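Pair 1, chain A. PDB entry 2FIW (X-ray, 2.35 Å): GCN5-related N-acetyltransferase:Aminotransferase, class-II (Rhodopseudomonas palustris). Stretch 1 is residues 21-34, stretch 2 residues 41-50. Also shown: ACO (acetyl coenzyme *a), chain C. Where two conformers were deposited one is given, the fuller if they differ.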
# COMPACT_ATOMS: atom_id res chain seq x y z
N THR A 21 -11.52 -3.37 -3.43
CA THR A 21 -10.25 -2.68 -3.27
C THR A 21 -10.46 -1.42 -2.43
O THR A 21 -9.65 -1.11 -1.56
CB THR A 21 -9.61 -2.32 -4.65
OG1 THR A 21 -9.52 -3.50 -5.44
CG2 THR A 21 -8.23 -1.80 -4.47
N ALA A 22 -11.53 -0.69 -2.73
CA ALA A 22 -11.91 0.51 -2.01
C ALA A 22 -12.26 0.16 -0.59
O ALA A 22 -11.96 0.92 0.31
CB ALA A 22 -13.07 1.24 -2.71
N ALA A 23 -12.87 -1.02 -0.40
CA ALA A 23 -13.20 -1.55 0.91
C ALA A 23 -12.00 -1.97 1.77
O ALA A 23 -12.00 -1.77 2.99
CB ALA A 23 -14.19 -2.69 0.77
N ILE A 24 -10.98 -2.55 1.15
CA ILE A 24 -9.75 -2.93 1.88
C ILE A 24 -9.01 -1.68 2.32
O ILE A 24 -8.42 -1.63 3.40
CB ILE A 24 -8.81 -3.83 1.01
CG1 ILE A 24 -9.37 -5.25 0.88
CG2 ILE A 24 -7.40 -3.87 1.58
CD1 ILE A 24 -8.83 -6.02 -0.33
N PHE A 25 -9.03 -0.67 1.45
CA PHE A 25 -8.33 0.59 1.61
C PHE A 25 -8.91 1.38 2.80
O PHE A 25 -8.16 1.78 3.70
CB PHE A 25 -8.43 1.35 0.28
CG PHE A 25 -8.03 2.81 0.33
CD1 PHE A 25 -8.99 3.81 0.49
CD2 PHE A 25 -6.70 3.18 0.10
CE1 PHE A 25 -8.62 5.15 0.49
CE2 PHE A 25 -6.32 4.51 0.10
CZ PHE A 25 -7.27 5.51 0.29
N VAL A 26 -10.23 1.57 2.83
CA VAL A 26 -10.83 2.31 3.94
C VAL A 26 -10.75 1.54 5.26
O VAL A 26 -10.53 2.16 6.29
CB VAL A 26 -12.29 2.87 3.67
CG1 VAL A 26 -12.49 3.25 2.23
CG2 VAL A 26 -13.35 1.94 4.15
N ALA A 27 -10.92 0.21 5.23
CA ALA A 27 -10.87 -0.58 6.46
C ALA A 27 -9.46 -0.62 7.05
O ALA A 27 -9.28 -0.58 8.26
CB ALA A 27 -11.39 -1.96 6.23
N SER A 28 -8.46 -0.69 6.17
CA SER A 28 -7.05 -0.66 6.55
C SER A 28 -6.68 0.66 7.24
O SER A 28 -5.99 0.68 8.25
CB SER A 28 -6.20 -0.83 5.29
OG SER A 28 -4.82 -0.95 5.60
N ILE A 29 -7.15 1.77 6.67
CA ILE A 29 -6.93 3.10 7.22
C ILE A 29 -7.64 3.31 8.58
O ILE A 29 -7.01 3.72 9.55
CB ILE A 29 -7.33 4.17 6.18
CG1 ILE A 29 -6.35 4.11 4.99
CG2 ILE A 29 -7.43 5.59 6.83
CD1 ILE A 29 -6.88 4.82 3.76
N GLU A 30 -8.94 3.04 8.62
CA GLU A 30 -9.72 3.20 9.85
C GLU A 30 -9.05 2.46 11.00
O GLU A 30 -8.73 3.05 12.04
CB GLU A 30 -11.14 2.66 9.65
CG GLU A 30 -12.00 3.49 8.69
CD GLU A 30 -13.36 2.86 8.44
OE1 GLU A 30 -13.51 1.63 8.65
OE2 GLU A 30 -14.27 3.60 8.00
N GLN A 31 -8.80 1.18 10.77
CA GLN A 31 -8.40 0.26 11.84
C GLN A 31 -6.91 0.18 12.14
O GLN A 31 -6.54 -0.27 13.22
CB GLN A 31 -8.97 -1.15 11.59
CG GLN A 31 -10.52 -1.19 11.42
CD GLN A 31 -11.10 -2.61 11.26
OE1 GLN A 31 -10.77 -3.53 12.04
NE2 GLN A 31 -11.97 -2.78 10.25
N LEU A 32 -6.03 0.59 11.22
CA LEU A 32 -4.59 0.35 11.45
C LEU A 32 -3.72 1.57 11.70
O LEU A 32 -2.52 1.44 11.92
CB LEU A 32 -3.98 -0.53 10.35
CG LEU A 32 -4.64 -1.89 10.10
CD1 LEU A 32 -4.25 -2.45 8.75
CD2 LEU A 32 -4.32 -2.89 11.24
N THR A 33 -4.32 2.76 11.69
CA THR A 33 -3.53 3.99 11.69
C THR A 33 -3.73 4.91 12.91
O THR A 33 -3.19 6.01 12.93
CB THR A 33 -3.79 4.82 10.40
OG1 THR A 33 -5.13 5.30 10.40
CG2 THR A 33 -3.58 3.97 9.13
N ALA A 34 -4.50 4.45 13.91
CA ALA A 34 -4.92 5.29 15.04
C ALA A 34 -3.78 5.81 15.88
O ALA A 34 -3.86 6.90 16.45
CB ALA A 34 -5.94 4.55 15.92
N GLN A 41 -7.76 13.08 10.24
CA GLN A 41 -6.73 12.69 9.29
C GLN A 41 -7.11 11.39 8.58
O GLN A 41 -7.06 11.30 7.35
CB GLN A 41 -5.39 12.54 9.99
CG GLN A 41 -4.79 13.86 10.46
CD GLN A 41 -3.49 13.67 11.17
OE1 GLN A 41 -3.41 12.94 12.16
NE2 GLN A 41 -2.45 14.31 10.66
N GLN A 42 -7.52 10.39 9.37
CA GLN A 42 -7.97 9.09 8.85
C GLN A 42 -9.16 9.23 7.91
O GLN A 42 -9.26 8.50 6.92
CB GLN A 42 -8.33 8.14 9.99
CG GLN A 42 -7.18 7.79 10.92
CD GLN A 42 -7.66 6.99 12.12
OE1 GLN A 42 -8.68 7.31 12.73
NE2 GLN A 42 -6.91 5.95 12.47
N GLU A 43 -10.06 10.16 8.21
CA GLU A 43 -11.26 10.38 7.41
C GLU A 43 -10.94 11.00 6.05
O GLU A 43 -11.54 10.63 5.05
CB GLU A 43 -12.28 11.25 8.17
CG GLU A 43 -13.02 10.50 9.29
CD GLU A 43 -13.66 11.41 10.36
OE1 GLU A 43 -13.65 12.66 10.21
OE2 GLU A 43 -14.18 10.85 11.35
N ALA A 44 -10.00 11.95 6.03
CA ALA A 44 -9.55 12.58 4.79
C ALA A 44 -8.78 11.60 3.91
O ALA A 44 -9.01 11.52 2.71
CB ALA A 44 -8.71 13.79 5.09
N TRP A 45 -7.85 10.87 4.52
CA TRP A 45 -7.10 9.81 3.85
C TRP A 45 -8.06 8.80 3.19
O TRP A 45 -7.97 8.60 1.98
CB TRP A 45 -6.20 9.12 4.88
CG TRP A 45 -5.22 8.13 4.36
CD1 TRP A 45 -5.09 7.65 3.07
CD2 TRP A 45 -4.24 7.44 5.14
NE1 TRP A 45 -4.08 6.72 3.00
CE2 TRP A 45 -3.54 6.57 4.26
CE3 TRP A 45 -3.88 7.49 6.49
CZ2 TRP A 45 -2.50 5.74 4.71
CZ3 TRP A 45 -2.84 6.67 6.93
CH2 TRP A 45 -2.17 5.80 6.04
N ALA A 46 -8.97 8.19 3.97
CA ALA A 46 -9.95 7.24 3.45
C ALA A 46 -10.91 7.81 2.41
O ALA A 46 -11.42 7.08 1.56
CB ALA A 46 -10.76 6.65 4.57
N SER A 47 -11.17 9.11 2.48
CA SER A 47 -12.19 9.72 1.65
C SER A 47 -11.76 9.66 0.19
O SER A 47 -12.54 10.00 -0.68
CB SER A 47 -12.49 11.18 2.08
OG SER A 47 -11.55 12.11 1.51
N ALA A 48 -10.53 9.22 -0.07
CA ALA A 48 -10.06 9.10 -1.45
C ALA A 48 -10.85 8.04 -2.24
O ALA A 48 -11.00 8.14 -3.46
CB ALA A 48 -8.57 8.84 -1.50
N ALA A 49 -11.38 7.04 -1.53
CA ALA A 49 -12.19 6.01 -2.16
C ALA A 49 -13.64 6.47 -2.48
O ALA A 49 -14.42 5.71 -3.08
CB ALA A 49 -12.19 4.75 -1.29
N ASP A 50 -13.96 7.70 -2.06
CA ASP A 50 -15.26 8.35 -2.30
C ASP A 50 -15.50 8.63 -3.77
O ASP A 50 -16.59 8.33 -4.29
CB ASP A 50 -15.35 9.70 -1.54
CG ASP A 50 -15.69 9.53 -0.07
OD1 ASP A 50 -15.86 8.38 0.37
OD2 ASP A 50 -15.77 10.57 0.63
N1A ACO C . 4.42 -13.79 13.62
C2A ACO C . 4.91 -12.60 14.01
N3A ACO C . 5.09 -11.59 13.13
C4A ACO C . 4.78 -11.72 11.80
C5A ACO C . 4.26 -12.91 11.32
C6A ACO C . 4.08 -14.02 12.32
N6A ACO C . 3.58 -15.22 11.94
N7A ACO C . 4.05 -12.77 10.00
C8A ACO C . 4.42 -11.51 9.66
N9A ACO C . 4.87 -10.88 10.76
C1B ACO C . 5.38 -9.49 10.90
C2B ACO C . 6.56 -9.14 10.02
O2B ACO C . 7.79 -9.57 10.61
C3B ACO C . 6.46 -7.63 9.96
O3B ACO C . 7.28 -7.01 10.96
P3B ACO C . 7.84 -5.50 10.79
O7A ACO C . 6.68 -4.54 11.06
O8A ACO C . 8.33 -5.43 9.36
O9A ACO C . 8.94 -5.45 11.84
C4B ACO C . 4.98 -7.30 10.22
O4B ACO C . 4.36 -8.52 10.63
C5B ACO C . 4.26 -6.78 8.97
O5B ACO C . 4.59 -7.65 7.87
P1A ACO C . 3.49 -8.23 6.86
O1A ACO C . 2.61 -9.24 7.59
O2A ACO C . 4.28 -8.64 5.64
O3A ACO C . 2.66 -6.89 6.51
P2A ACO C . 1.08 -6.75 6.68
O4A ACO C . 0.77 -6.71 8.15
O5A ACO C . 0.44 -7.79 5.80
O6A ACO C . 0.77 -5.30 6.03
CBP ACO C . 0.84 -2.81 6.03
CCP ACO C . 1.60 -4.14 6.19
CDP ACO C . 1.80 -1.68 6.39
CEP ACO C . 0.37 -2.66 4.59
CAP ACO C . -0.42 -2.77 6.92
OAP ACO C . -0.08 -2.70 8.32
C9P ACO C . -1.49 -1.73 6.59
O9P ACO C . -2.46 -2.03 5.73
N8P ACO C . -1.48 -0.60 7.17
C7P ACO C . -2.41 0.52 7.06
C6P ACO C . -2.37 1.25 5.72
C5P ACO C . -0.99 1.81 5.52
O5P ACO C . -0.40 2.37 6.43
N4P ACO C . -0.47 1.64 4.31
C3P ACO C . 0.85 2.07 3.90
C2P ACO C . 0.74 3.52 3.45
S1P ACO C . 2.19 3.78 2.51
C ACO C . 1.68 3.77 0.93
O ACO C . 0.64 3.20 0.62
CH3 ACO C . 2.42 4.39 0.02

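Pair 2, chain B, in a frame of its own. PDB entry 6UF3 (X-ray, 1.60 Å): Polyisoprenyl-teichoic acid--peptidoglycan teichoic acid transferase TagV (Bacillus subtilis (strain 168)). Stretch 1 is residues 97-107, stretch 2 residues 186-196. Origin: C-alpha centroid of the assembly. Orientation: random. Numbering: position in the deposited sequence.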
# COMPACT_ATOMS: atom_id res chain seq x y z
N ASP B 97 7.20 -11.19 -7.42
CA ASP B 97 8.24 -12.06 -6.87
C ASP B 97 8.76 -11.53 -5.55
O ASP B 97 8.94 -12.28 -4.58
CB ASP B 97 9.38 -12.22 -7.88
CG ASP B 97 10.43 -13.21 -7.41
OD1 ASP B 97 11.49 -12.77 -6.91
OD2 ASP B 97 10.18 -14.43 -7.54
N GLY B 98 9.02 -10.22 -5.49
CA GLY B 98 9.48 -9.63 -4.25
C GLY B 98 8.47 -9.78 -3.13
O GLY B 98 8.83 -10.01 -1.97
N PHE B 99 7.19 -9.65 -3.47
CA PHE B 99 6.15 -9.75 -2.45
C PHE B 99 6.11 -11.15 -1.87
O PHE B 99 6.02 -11.33 -0.64
CB PHE B 99 4.79 -9.38 -3.06
CG PHE B 99 3.63 -9.65 -2.13
CD1 PHE B 99 3.32 -8.76 -1.11
CD2 PHE B 99 2.86 -10.79 -2.28
CE1 PHE B 99 2.26 -9.00 -0.26
CE2 PHE B 99 1.80 -11.04 -1.42
CZ PHE B 99 1.50 -10.15 -0.42
N LYS B 100 6.12 -12.16 -2.75
CA LYS B 100 6.17 -13.54 -2.27
C LYS B 100 7.38 -13.76 -1.38
O LYS B 100 7.27 -14.42 -0.34
CB LYS B 100 6.18 -14.52 -3.44
CG LYS B 100 4.86 -14.63 -4.17
CD LYS B 100 4.86 -15.79 -5.15
CE LYS B 100 6.06 -15.71 -6.09
NZ LYS B 100 6.01 -16.78 -7.12
N ASP B 101 8.54 -13.22 -1.77
CA ASP B 101 9.75 -13.37 -0.96
C ASP B 101 9.56 -12.76 0.43
O ASP B 101 9.93 -13.37 1.44
CB ASP B 101 10.96 -12.74 -1.66
CG ASP B 101 12.27 -13.04 -0.93
OD1 ASP B 101 12.57 -14.23 -0.75
OD2 ASP B 101 12.98 -12.09 -0.55
N VAL B 102 9.01 -11.55 0.49
CA VAL B 102 8.77 -10.90 1.78
C VAL B 102 7.93 -11.80 2.67
O VAL B 102 8.29 -12.07 3.82
CB VAL B 102 8.10 -9.53 1.59
CG1 VAL B 102 7.67 -8.97 2.95
CG2 VAL B 102 9.02 -8.55 0.87
N ILE B 103 6.82 -12.30 2.13
CA ILE B 103 5.90 -13.11 2.93
C ILE B 103 6.58 -14.39 3.39
O ILE B 103 6.41 -14.84 4.54
CB ILE B 103 4.61 -13.40 2.14
CG1 ILE B 103 3.90 -12.11 1.75
CG2 ILE B 103 3.67 -14.30 2.95
CD1 ILE B 103 3.46 -11.24 2.94
N ASN B 104 7.37 -15.01 2.51
CA ASN B 104 8.02 -16.26 2.88
C ASN B 104 9.11 -16.04 3.92
O ASN B 104 9.31 -16.89 4.79
CB ASN B 104 8.58 -16.94 1.64
CG ASN B 104 7.52 -17.66 0.84
OD1 ASN B 104 6.52 -18.13 1.40
ND2 ASN B 104 7.72 -17.76 -0.47
N GLU B 105 9.78 -14.88 3.88
CA GLU B 105 10.86 -14.63 4.83
C GLU B 105 10.34 -14.42 6.25
O GLU B 105 11.03 -14.75 7.22
CB GLU B 105 11.69 -13.41 4.40
CG GLU B 105 12.58 -13.65 3.18
CD GLU B 105 13.78 -14.55 3.47
OE1 GLU B 105 13.94 -15.00 4.63
OE2 GLU B 105 14.57 -14.79 2.54
N VAL B 106 9.13 -13.87 6.40
CA VAL B 106 8.53 -13.76 7.73
C VAL B 106 7.77 -15.02 8.11
O VAL B 106 7.16 -15.06 9.19
CB VAL B 106 7.61 -12.52 7.84
CG1 VAL B 106 8.37 -11.26 7.48
CG2 VAL B 106 6.38 -12.68 6.98
N GLY B 107 7.80 -16.06 7.28
CA GLY B 107 7.17 -17.32 7.63
C GLY B 107 5.68 -17.38 7.41
O GLY B 107 4.98 -18.11 8.13
N LYS B 186 17.93 -9.56 11.68
CA LYS B 186 18.24 -10.46 10.57
C LYS B 186 17.01 -10.72 9.70
O LYS B 186 17.11 -10.80 8.47
CB LYS B 186 18.85 -11.76 11.09
CG LYS B 186 20.19 -11.54 11.79
CD LYS B 186 21.33 -12.23 11.06
CE LYS B 186 21.30 -11.93 9.56
NZ LYS B 186 22.52 -12.44 8.86
N ILE B 187 15.82 -10.84 10.31
CA ILE B 187 14.61 -11.04 9.52
C ILE B 187 14.34 -9.82 8.64
O ILE B 187 13.89 -9.95 7.50
CB ILE B 187 13.41 -11.36 10.43
CG1 ILE B 187 13.69 -12.61 11.26
CG2 ILE B 187 12.15 -11.54 9.61
CD1 ILE B 187 13.33 -13.91 10.59
N ALA B 188 14.62 -8.62 9.15
CA ALA B 188 14.38 -7.40 8.38
C ALA B 188 15.40 -7.25 7.27
O ALA B 188 15.07 -6.74 6.19
CB ALA B 188 14.41 -6.19 9.31
N GLU B 189 16.65 -7.65 7.51
CA GLU B 189 17.63 -7.67 6.44
C GLU B 189 17.20 -8.61 5.32
O GLU B 189 17.19 -8.24 4.14
CB GLU B 189 19.00 -8.06 6.98
CG GLU B 189 19.67 -7.00 7.83
CD GLU B 189 21.17 -7.19 7.93
OE1 GLU B 189 21.87 -6.21 8.26
OE2 GLU B 189 21.65 -8.31 7.68
N LYS B 190 16.82 -9.84 5.68
CA LYS B 190 16.44 -10.82 4.67
C LYS B 190 15.18 -10.40 3.92
O LYS B 190 15.13 -10.46 2.68
CB LYS B 190 16.25 -12.19 5.31
N ALA B 191 14.15 -9.95 4.64
CA ALA B 191 12.87 -9.68 4.00
C ALA B 191 12.90 -8.44 3.11
O ALA B 191 12.08 -8.34 2.20
CB ALA B 191 11.79 -9.52 5.07
N SER B 192 13.83 -7.52 3.35
CA SER B 192 13.89 -6.27 2.59
C SER B 192 14.82 -6.34 1.39
O SER B 192 14.94 -5.36 0.66
CB SER B 192 14.33 -5.13 3.51
OG SER B 192 15.58 -5.42 4.10
N GLU B 193 15.48 -7.48 1.17
CA GLU B 193 16.47 -7.56 0.10
C GLU B 193 15.84 -7.38 -1.28
O GLU B 193 16.52 -6.92 -2.21
CB GLU B 193 17.21 -8.89 0.17
CG GLU B 193 18.59 -8.80 0.82
CD GLU B 193 19.52 -7.84 0.09
OE1 GLU B 193 19.78 -6.74 0.64
OE2 GLU B 193 19.99 -8.18 -1.02
N ASN B 194 14.57 -7.73 -1.45
CA ASN B 194 13.97 -7.72 -2.77
C ASN B 194 12.81 -6.73 -2.88
O ASN B 194 11.88 -6.93 -3.66
CB ASN B 194 13.54 -9.14 -3.17
CG ASN B 194 14.74 -10.06 -3.45
OD1 ASN B 194 15.61 -9.73 -4.26
ND2 ASN B 194 14.79 -11.20 -2.76
N VAL B 195 12.87 -5.64 -2.11
CA VAL B 195 11.96 -4.52 -2.26
C VAL B 195 12.79 -3.28 -2.61
O VAL B 195 13.94 -3.15 -2.18
CB VAL B 195 11.11 -4.27 -0.99
CG1 VAL B 195 10.61 -5.59 -0.43
CG2 VAL B 195 11.90 -3.53 0.07
N GLU B 196 12.19 -2.40 -3.39
CA GLU B 196 12.79 -1.11 -3.69
C GLU B 196 12.34 -0.12 -2.62
O GLU B 196 11.13 0.05 -2.42
CB GLU B 196 12.39 -0.64 -5.09
CG GLU B 196 13.23 0.48 -5.64
CD GLU B 196 12.73 0.94 -6.99
OE1 GLU B 196 11.55 0.68 -7.32
OE2 GLU B 196 13.52 1.56 -7.73
O HOH W 1 12.56 -9.64 -0.08

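Where pair 1 puts an aromatic ring, pair 2 puts a carboxylate. Phe25(A) and Asp101(B) occupy matching positions, with CA atoms 0.2 Å apart after superposition, and both point CA-to-CB toward the partner stretch with chi1 in the t well, yet one packs by apolar contact and the other by hydrogen bonding. The Phe25(A) ring reaches the 3-10 segment that follows the second helix, its CD1 lying 3.8 Å from CB of Ala49(A) and its CZ 4.0 Å from CB of Ala48(A). The shorter Asp101(B) leaves room that a water fills: water 1 donates to Asp101(B) OD2 (2.5 Å) and to Ala191(B) O (2.7 Å), and accepts from Asn194(B) N (3.1 Å). The same OD2 also accepts a direct hydrogen bond from Asn194(B) ND2, at 3.0 Å.

The frame around this exchange is common to both. Two helices run nearly antiparallel, at 168° in pair 1 and 162° in pair 2, with axes approaching to 9.3 Å in each case, and 14 central residues superpose with an RMSD of 0.6 Å. Where the backbones come nearest, an alanine of the second helix meets a valine of the first. Ala46(A) matches Ala191(B), and each lies beside a valine, Val26(A) or Val102(B), across CA separations of 5.0 and 4.8 Å. One turn earlier on the first helix, Ala22(A) matches Gly98(B). In pair 1 the methyls of Ala22(A) and Ala49(A) meet, CB to CB, at 3.9 Å. In pair 2 the CA of Gly98(B) lies 3.7 Å from Asn194(B) O, and an ideal CB on that glycine would clash with the same oxygen.

The next turn repeats the contrast. Ile29(A) lays its CD1 over one face of Trp45(A), 3.5 Å from the centroid of the five-membered ring, a CH-pi contact. At the equivalent positions, Glu105(B) packs its CB 3.9 Å from CB of Ala191(B), while its OE1 lies 3.7 Å from CB of Lys190(B), whose side chain is not modelled beyond that atom.

At the far end the polarity reverses. Gln42(A) NE2 donates to Thr33(A) OG1 at 2.8 Å, and that hydroxyl in turn donates to Ile29(A) O at 2.6 Å, tying the end of the first helix to the second. The counterpart of Gln42(A), Ile187(B), makes an apolar contact instead, its CG2 4.3 Å from Val106(B) CG1. The general lesson is that a backbone arrangement fixes where side chains meet, but not the chemistry by which they do so.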